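Local coordinates for protein Myo-inositol phosphohydrolase (Mitsuokella multacida, PDB 4WU3) that probably hydrolyses phosphates of inositol hexakisphosphate, as a phytase of the protein tyrosine phosphatase-like family, and binds inositol tetrakisphosphate, at residues S135-A138 / N139-G143; K191-T194 / E195-V199. The protein carries 2 engineered substitutions. All blocks are in the same frame, centred on the assembly; numbering follows the deposited sequence.

Both contacts hang from one antiparallel sheet, ordered 49-54, 132-137, 126-129, 192-193. Contact 1 turns the chain out of strand 132-137; contact 2 turns it from edge strand 192-193 into helix 195-201. Their centres lie 20 Å apart and their nearest atoms about 7 Å. In contact 1 the His140 side chain is about 5 Å from a bound inositol tetrakisphosphate and that of Asp141 about 6 Å from a phosphate ion, probably from the crystallisation liquor. Each also reaches one end of the segment 241-248, which fits the phosphatase signature loop in spacing, with serine for the family's catalytic cysteine: Asp141 has a long, weak ion pair with Arg248, and Glu195 hydrogen-bonds His241.

Contact 1 of 2, residues S135-A138 / N139-G143; sequences SWFA and NHDWG
Asp141 packs against CD1 and CE1 of the Phe137 ring, the two side chains crossing at about a right angle. Asp141 CB rests 3.8 Å from Phe137 CE1. With CG anti to the backbone N (chi1 -169°), the carboxylate heads back toward the strand, its plane only 14° from that of the ring. Asp141 OD1 passes 3.9 Å from Phe137 CD1 and accepts from two waters. One lies at the ring edge, in plane. The other, 2.8 Å from Asp141 OD1, also donates to Trp136 O and accepts from Ala138 N and Gly143 N, satisfying backbone groups on both sides of the turn. OD2 makes a long, weak ion pair with Arg248 and has the carboxylates of Asp213 and Glu124 close by. Aspartate suits the place because its CB can rest at the ring while OD1 accepts from both waters. Glycine suits position 143, because a beta carbon there would clash with Trp136 O at 2.9 Å. Ala138 CB is just a methyl, 3.8 Å from Gly143 CA. Asp141 N gives a weak bond to Ala138 O (2.8 Å, 128°), and with His140 at positive phi, residues 138-141 make a type II beta turn at the end of strand 132-137.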
# COMPACT_ATOMS: atom_id res chain seq x y z
N SER A 135 -13.92 -14.05 -17.11
CA SER A 135 -13.97 -12.86 -16.26
C SER A 135 -13.52 -11.65 -17.04
O SER A 135 -12.89 -11.77 -18.07
CB SER A 135 -13.07 -13.04 -15.02
OG SER A 135 -11.70 -13.04 -15.38
N TRP A 136 -13.85 -10.47 -16.52
CA TRP A 136 -13.44 -9.23 -17.12
C TRP A 136 -12.16 -8.74 -16.45
O TRP A 136 -12.15 -8.38 -15.26
CB TRP A 136 -14.57 -8.19 -17.05
CG TRP A 136 -15.60 -8.44 -18.07
CD1 TRP A 136 -15.69 -7.86 -19.31
CD2 TRP A 136 -16.67 -9.38 -17.99
NE1 TRP A 136 -16.77 -8.37 -19.99
CE2 TRP A 136 -17.38 -9.30 -19.20
CE3 TRP A 136 -17.11 -10.27 -17.01
CZ2 TRP A 136 -18.50 -10.08 -19.46
CZ3 TRP A 136 -18.21 -11.05 -17.27
CH2 TRP A 136 -18.91 -10.94 -18.48
N PHE A 137 -11.08 -8.75 -17.23
CA PHE A 137 -9.76 -8.45 -16.70
C PHE A 137 -9.24 -7.08 -17.11
O PHE A 137 -9.23 -6.73 -18.29
CB PHE A 137 -8.78 -9.53 -17.15
CG PHE A 137 -7.39 -9.33 -16.66
CD1 PHE A 137 -6.98 -9.83 -15.46
CD2 PHE A 137 -6.48 -8.62 -17.42
CE1 PHE A 137 -5.68 -9.64 -15.01
CE2 PHE A 137 -5.19 -8.42 -16.98
CZ PHE A 137 -4.79 -8.92 -15.77
N ALA A 138 -8.82 -6.30 -16.12
CA ALA A 138 -8.01 -5.10 -16.33
C ALA A 138 -6.64 -5.32 -15.69
O ALA A 138 -6.44 -6.28 -14.94
CB ALA A 138 -8.70 -3.89 -15.71
N ASN A 139 -5.69 -4.42 -15.96
CA ASN A 139 -4.35 -4.54 -15.38
C ASN A 139 -4.40 -4.77 -13.88
O ASN A 139 -5.21 -4.16 -13.19
CB ASN A 139 -3.51 -3.29 -15.68
CG ASN A 139 -3.13 -3.18 -17.14
OD1 ASN A 139 -2.96 -4.19 -17.85
ND2 ASN A 139 -3.00 -1.94 -17.62
N HIS A 140 -3.52 -5.64 -13.40
CA HIS A 140 -3.47 -6.04 -11.98
C HIS A 140 -4.76 -6.70 -11.51
O HIS A 140 -4.97 -6.80 -10.31
CB HIS A 140 -3.23 -4.84 -11.06
CG HIS A 140 -1.94 -4.13 -11.30
ND1 HIS A 140 -0.72 -4.65 -10.90
CD2 HIS A 140 -1.67 -2.92 -11.85
CE1 HIS A 140 0.24 -3.80 -11.22
NE2 HIS A 140 -0.31 -2.74 -11.80
N ASP A 141 -5.60 -7.15 -12.44
CA ASP A 141 -6.90 -7.76 -12.11
C ASP A 141 -7.79 -6.84 -11.26
O ASP A 141 -8.49 -7.31 -10.34
CB ASP A 141 -6.73 -9.11 -11.42
CG ASP A 141 -8.03 -9.87 -11.30
OD1 ASP A 141 -8.98 -9.62 -12.09
OD2 ASP A 141 -8.11 -10.74 -10.40
N TRP A 142 -7.78 -5.55 -11.59
CA TRP A 142 -8.55 -4.56 -10.86
C TRP A 142 -9.71 -4.01 -11.69
O TRP A 142 -10.01 -2.80 -11.67
CB TRP A 142 -7.64 -3.43 -10.37
CG TRP A 142 -6.78 -3.82 -9.17
CD1 TRP A 142 -7.04 -4.80 -8.26
CD2 TRP A 142 -5.56 -3.20 -8.76
NE1 TRP A 142 -6.05 -4.83 -7.31
CE2 TRP A 142 -5.13 -3.87 -7.59
CE3 TRP A 142 -4.77 -2.17 -9.28
CZ2 TRP A 142 -3.95 -3.53 -6.94
CZ3 TRP A 142 -3.61 -1.82 -8.62
CH2 TRP A 142 -3.20 -2.49 -7.47
N GLY A 143 -10.40 -4.91 -12.39
CA GLY A 143 -11.49 -4.53 -13.28
C GLY A 143 -12.58 -3.73 -12.59
O GLY A 143 -13.25 -2.92 -13.21
O HOH W 1 -10.36 -11.39 -14.21
O HOH W 2 -10.07 -7.48 -13.52

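Contact 2 of 2, residues K191-T194 / E195-V199; sequences KVRT and EEEMV
Thr194 and Glu197 grip each other twice where strand 192-193 gives way to a helix. Thr194 OG1, placed between its own backbone N and carbonyl carbon (chi1 60°), faces the first turn and accepts from Glu197 N at 3.1 Å, a nearly straight bond of 164°. In return Thr194 N donates to Glu197 OE1 at 3.1 Å, meeting the carboxylate on its anti side and 31° out of its plane. The glutamate's extended chain lies across the threonine, with Glu197 CG 3.3 Å from Thr194 OG1. Threonine suits the position because its hydroxyl reaches the helix-start N-H, while glutamate is long enough to return to the N-cap backbone. Were Glu197 an alanine, Thr194 N would probably lose this acceptor and the capping hydroxyl its packing against CG. Arg193 completes the joint: Arg193 CB sits 3.7 Å from Glu197 OE1, and the chain bends at chi3, which brings the guanidinium alongside the first helical turn. Met198 CG rests over one face, 3.6 Å from Arg193 CZ, and Lys191 CD over the opposite face. A salt bridge from NH2 to Glu99 and a hydrogen bond from NH1 to Gln201 fix the group's rotation. The Met198 N bond to Thr194 O, 3.2 Å, starts the helical ladder, and the reciprocal pair of Thr194 and Glu197 is the capping box of a helix N-terminus.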
# COMPACT_ATOMS: atom_id res chain seq x y z
N LYS A 191 -25.50 -20.98 -22.95
CA LYS A 191 -25.82 -20.64 -21.57
C LYS A 191 -24.88 -19.58 -21.03
O LYS A 191 -23.68 -19.70 -21.18
CB LYS A 191 -25.66 -21.86 -20.70
CG LYS A 191 -26.94 -22.56 -20.37
CD LYS A 191 -26.69 -23.66 -19.35
CE LYS A 191 -26.45 -25.00 -20.00
NZ LYS A 191 -26.22 -26.03 -18.96
N VAL A 192 -25.43 -18.59 -20.35
CA VAL A 192 -24.63 -17.59 -19.65
C VAL A 192 -25.12 -17.52 -18.20
O VAL A 192 -26.31 -17.35 -17.96
CB VAL A 192 -24.74 -16.21 -20.32
CG1 VAL A 192 -23.76 -15.23 -19.69
CG2 VAL A 192 -24.51 -16.31 -21.82
N ARG A 193 -24.21 -17.69 -17.25
CA ARG A 193 -24.60 -17.76 -15.84
C ARG A 193 -23.61 -17.01 -14.96
O ARG A 193 -22.42 -16.95 -15.26
CB ARG A 193 -24.67 -19.23 -15.38
CG ARG A 193 -25.81 -20.03 -16.00
CD ARG A 193 -25.78 -21.50 -15.64
NE ARG A 193 -24.63 -22.20 -16.19
CZ ARG A 193 -24.35 -23.48 -15.96
NH1 ARG A 193 -25.16 -24.20 -15.20
NH2 ARG A 193 -23.28 -24.04 -16.50
N THR A 194 -24.12 -16.42 -13.89
CA THR A 194 -23.29 -15.98 -12.77
C THR A 194 -22.81 -17.23 -12.05
O THR A 194 -23.37 -18.31 -12.26
CB THR A 194 -24.08 -15.17 -11.74
OG1 THR A 194 -25.16 -15.96 -11.22
CG2 THR A 194 -24.63 -13.91 -12.37
N GLU A 195 -21.81 -17.10 -11.20
CA GLU A 195 -21.31 -18.26 -10.46
C GLU A 195 -22.41 -18.81 -9.56
O GLU A 195 -22.53 -20.02 -9.37
CB GLU A 195 -20.08 -17.90 -9.62
CG GLU A 195 -19.44 -19.10 -8.93
CD GLU A 195 -18.07 -18.79 -8.36
OE1 GLU A 195 -17.24 -18.18 -9.08
OE2 GLU A 195 -17.81 -19.17 -7.21
N GLU A 196 -23.20 -17.90 -9.00
CA GLU A 196 -24.26 -18.29 -8.09
C GLU A 196 -25.25 -19.21 -8.79
O GLU A 196 -25.63 -20.24 -8.25
CB GLU A 196 -25.00 -17.04 -7.58
CG GLU A 196 -26.22 -17.36 -6.75
CD GLU A 196 -26.99 -16.12 -6.36
OE1 GLU A 196 -27.08 -15.18 -7.18
OE2 GLU A 196 -27.51 -16.09 -5.23
N GLU A 197 -25.65 -18.81 -9.99
CA GLU A 197 -26.60 -19.62 -10.76
C GLU A 197 -26.02 -21.00 -11.02
O GLU A 197 -26.70 -21.99 -10.84
CB GLU A 197 -26.98 -18.93 -12.07
CG GLU A 197 -27.92 -17.74 -11.87
CD GLU A 197 -28.11 -16.91 -13.13
OE1 GLU A 197 -27.19 -16.86 -13.98
OE2 GLU A 197 -29.19 -16.29 -13.24
N MET A 198 -24.75 -21.05 -11.42
CA MET A 198 -24.14 -22.32 -11.78
C MET A 198 -24.03 -23.20 -10.54
O MET A 198 -24.33 -24.39 -10.59
CB MET A 198 -22.77 -22.09 -12.41
CG MET A 198 -22.18 -23.28 -13.14
SD MET A 198 -21.20 -24.27 -12.03
CE MET A 198 -19.78 -23.20 -11.76
N VAL A 199 -23.65 -22.61 -9.42
CA VAL A 199 -23.45 -23.37 -8.20
C VAL A 199 -24.78 -23.89 -7.65
O VAL A 199 -24.88 -25.03 -7.20
CB VAL A 199 -22.72 -22.53 -7.12
CG1 VAL A 199 -22.80 -23.20 -5.76
CG2 VAL A 199 -21.26 -22.35 -7.51
O HOH W 3 -27.33 -14.35 -10.24